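Long-range contact in DspB (PDB 1YHT), which hydrolyses terminal N-acetylhexosamine residues as a family 20 glycoside hydrolase and disperses biofilm, probably by cleaving its N-acetylglucosamine polysaccharide: residues A[28-34]-A[337-343]. Residues are numbered along the deposited sequence; the frame is centred on the assembly and turned at random.
Sequences HFYSPEV and LKDETIQ
The imidazole of H28 is covered on one face by I342, whose CD1 sits 3.9 Å from the ring centroid, 14° off its normal, a CH-pi contact. A t rotamer carries the ring across to 337-343, where NE2 of H28 donates to O of L337 (2.7 Å); an aromatic donor suits this place, offering apolar faces and a polar edge together. Residues 28-31 are extended and P32, apt for a first helical turn, starts helix 32-44; 337-338 are likewise extended before helix 339-358. In register, CA of Y30 faces CA of D339 at 5.2 Å and CA of V34 faces CA of E340 at 5.9 Å. S31, its small hydroxyl apt for an N-cap, accepts from N of V34 through OG (3.1 Å). D339, chi1 p, takes N of S31 on OD2 (2.9 Å) and N of E340 on OD1 (2.7 Å), a short carboxylate suiting helix-start amides that lack acceptors in a preceding turn; a water joins OD2 of D339 to OG of S31. Y30, chi1 m, lays CD1 3.6 Å from CB of D339. Compact, buried V34 suits the close approach, CG1 3.7 Å from CB of Q343. Thus the first and last helices of the TIM barrel meet at their N-termini, closing the ring, and one carboxylate, gripping backbone amides from both segments, ties the helix starts together beside the packing of V34, Y30 and I342.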
loop_
_atom_site.group_PDB
_atom_site.type_symbol
_atom_site.label_atom_id
_atom_site.label_comp_id
_atom_site.label_asym_id
_atom_site.label_seq_id
_atom_site.Cartn_x
_atom_site.Cartn_y
_atom_site.Cartn_z
ATOM N N HIS A 28 -8.841 8.388 -2.756
ATOM C CA HIS A 28 -8.940 9.517 -3.694
ATOM C C HIS A 28 -8.504 9.034 -5.096
ATOM O O HIS A 28 -7.458 8.409 -5.219
ATOM C CB HIS A 28 -8.039 10.679 -3.294
ATOM C CG HIS A 28 -8.380 11.960 -4.006
ATOM N ND1 HIS A 28 -7.973 12.234 -5.298
ATOM C CD2 HIS A 28 -9.160 12.996 -3.632
ATOM C CE1 HIS A 28 -8.462 13.408 -5.671
ATOM N NE2 HIS A 28 -9.185 13.890 -4.677
ATOM N N PHE A 29 -9.301 9.291 -6.129
ATOM C CA PHE A 29 -9.012 8.721 -7.449
ATOM C C PHE A 29 -8.110 9.638 -8.214
ATOM O O PHE A 29 -8.228 10.843 -8.071
ATOM C CB PHE A 29 -10.314 8.530 -8.229
ATOM C CG PHE A 29 -10.192 7.645 -9.423
ATOM C CD1 PHE A 29 -10.165 6.278 -9.284
ATOM C CD2 PHE A 29 -10.115 8.187 -10.704
ATOM C CE1 PHE A 29 -10.083 5.440 -10.364
ATOM C CE2 PHE A 29 -10.034 7.356 -11.799
ATOM C CZ PHE A 29 -10.015 5.993 -11.642
ATOM N N TYR A 30 -7.246 9.078 -9.061
ATOM C CA TYR A 30 -6.364 9.849 -9.920
ATOM C C TYR A 30 -6.494 9.390 -11.377
ATOM O O TYR A 30 -6.488 8.185 -11.708
ATOM C CB TYR A 30 -4.883 9.725 -9.467
ATOM C CG TYR A 30 -4.621 10.182 -8.029
ATOM C CD1 TYR A 30 -3.940 11.379 -7.759
ATOM C CD2 TYR A 30 -5.056 9.433 -6.964
ATOM C CE1 TYR A 30 -3.657 11.790 -6.461
ATOM C CE2 TYR A 30 -4.821 9.849 -5.632
ATOM C CZ TYR A 30 -4.109 11.010 -5.388
ATOM O OH TYR A 30 -3.882 11.430 -4.098
ATOM N N SER A 31 -6.618 10.371 -12.252
ATOM C CA SER A 31 -6.755 10.131 -13.677
ATOM C C SER A 31 -5.515 9.436 -14.241
ATOM O O SER A 31 -4.431 9.586 -13.713
ATOM C CB SER A 31 -7.019 11.451 -14.397
ATOM O OG SER A 31 -5.822 12.189 -14.560
ATOM N N PRO A 32 -5.670 8.635 -15.292
ATOM C CA PRO A 32 -4.459 8.135 -15.964
ATOM C C PRO A 32 -3.381 9.185 -16.268
ATOM O O PRO A 32 -2.190 8.948 -16.045
ATOM C CB PRO A 32 -5.017 7.536 -17.263
ATOM C CG PRO A 32 -6.364 7.048 -16.875
ATOM C CD PRO A 32 -6.894 8.063 -15.889
ATOM N N GLU A 33 -3.806 10.349 -16.733
ATOM C CA GLU A 33 -2.883 11.458 -17.011
ATOM C C GLU A 33 -2.037 11.846 -15.795
ATOM O O GLU A 33 -0.842 12.011 -15.901
ATOM C CB GLU A 33 -3.644 12.689 -17.523
ATOM C CG GLU A 33 -3.978 12.663 -19.013
ATOM C CD GLU A 33 -2.802 12.924 -19.940
ATOM O OE1 GLU A 33 -1.779 13.461 -19.457
ATOM O OE2 GLU A 33 -2.912 12.563 -21.158
ATOM N N VAL A 34 -2.685 12.004 -14.657
ATOM C CA VAL A 34 -2.024 12.379 -13.420
ATOM C C VAL A 34 -1.153 11.245 -12.899
ATOM O O VAL A 34 -0.055 11.486 -12.411
ATOM C CB VAL A 34 -3.035 12.831 -12.374
ATOM C CG1 VAL A 34 -2.385 13.007 -11.029
ATOM C CG2 VAL A 34 -3.765 14.140 -12.834
ATOM N N LEU A 337 -9.786 18.322 -2.961
ATOM C CA LEU A 337 -8.654 18.575 -3.839
ATOM C C LEU A 337 -8.737 17.743 -5.103
ATOM O O LEU A 337 -9.137 16.561 -5.061
ATOM C CB LEU A 337 -7.338 18.228 -3.147
ATOM C CG LEU A 337 -6.787 19.057 -1.990
ATOM C CD1 LEU A 337 -5.655 18.260 -1.354
ATOM C CD2 LEU A 337 -6.284 20.374 -2.525
ATOM N N LYS A 338 -8.318 18.340 -6.218
ATOM C CA LYS A 338 -8.180 17.613 -7.451
ATOM C C LYS A 338 -6.879 16.828 -7.527
ATOM O O LYS A 338 -5.849 17.231 -6.984
ATOM C CB LYS A 338 -8.211 18.562 -8.634
ATOM C CG LYS A 338 -9.571 19.235 -8.784
ATOM C CD LYS A 338 -10.624 18.200 -9.230
ATOM C CE LYS A 338 -11.857 18.891 -9.834
ATOM N NZ LYS A 338 -12.916 19.118 -8.811
ATOM N N ASP A 339 -6.961 15.706 -8.230
ATOM C CA ASP A 339 -5.831 14.835 -8.442
ATOM C C ASP A 339 -4.602 15.628 -8.931
ATOM O O ASP A 339 -3.531 15.536 -8.358
ATOM C CB ASP A 339 -6.228 13.623 -9.352
ATOM C CG ASP A 339 -6.808 14.011 -10.683
ATOM O OD1 ASP A 339 -6.934 15.220 -10.982
ATOM O OD2 ASP A 339 -7.154 13.061 -11.461
ATOM N N GLU A 340 -4.776 16.452 -9.953
ATOM C CA GLU A 340 -3.662 17.248 -10.466
ATOM C C GLU A 340 -3.086 18.238 -9.440
ATOM O O GLU A 340 -1.888 18.429 -9.386
ATOM C CB GLU A 340 -4.075 17.940 -11.777
ATOM C CG GLU A 340 -3.043 18.886 -12.329
ATOM C CD GLU A 340 -1.705 18.254 -12.730
ATOM O OE1 GLU A 340 -1.530 17.001 -12.715
ATOM O OE2 GLU A 340 -0.791 19.060 -13.076
ATOM N N THR A 341 -3.917 18.831 -8.587
ATOM C CA THR A 341 -3.411 19.736 -7.524
ATOM C C THR A 341 -2.534 18.947 -6.555
ATOM O O THR A 341 -1.444 19.411 -6.125
ATOM C CB THR A 341 -4.565 20.368 -6.768
ATOM O OG1 THR A 341 -5.352 21.109 -7.685
ATOM C CG2 THR A 341 -4.126 21.284 -5.620
ATOM N N ILE A 342 -2.996 17.753 -6.203
ATOM C CA ILE A 342 -2.210 16.895 -5.307
ATOM C C ILE A 342 -0.851 16.552 -5.923
ATOM O O ILE A 342 0.224 16.633 -5.275
ATOM C CB ILE A 342 -2.955 15.592 -4.971
ATOM C CG1 ILE A 342 -4.195 15.904 -4.134
ATOM C CG2 ILE A 342 -1.979 14.605 -4.221
ATOM C CD1 ILE A 342 -5.233 14.797 -4.157
ATOM N N GLN A 343 -0.891 16.111 -7.170
ATOM C CA GLN A 343 0.325 15.762 -7.863
ATOM C C GLN A 343 1.303 16.946 -7.948
ATOM O O GLN A 343 2.484 16.798 -7.617
ATOM C CB GLN A 343 -0.027 15.250 -9.244
ATOM C CG GLN A 343 1.130 14.655 -10.040
ATOM C CD GLN A 343 1.912 15.689 -10.861
ATOM O OE1 GLN A 343 1.348 16.580 -11.473
ATOM N NE2 GLN A 343 3.214 15.560 -10.848
HETATM O O HOH W 1 -7.014 14.620 -14.150
#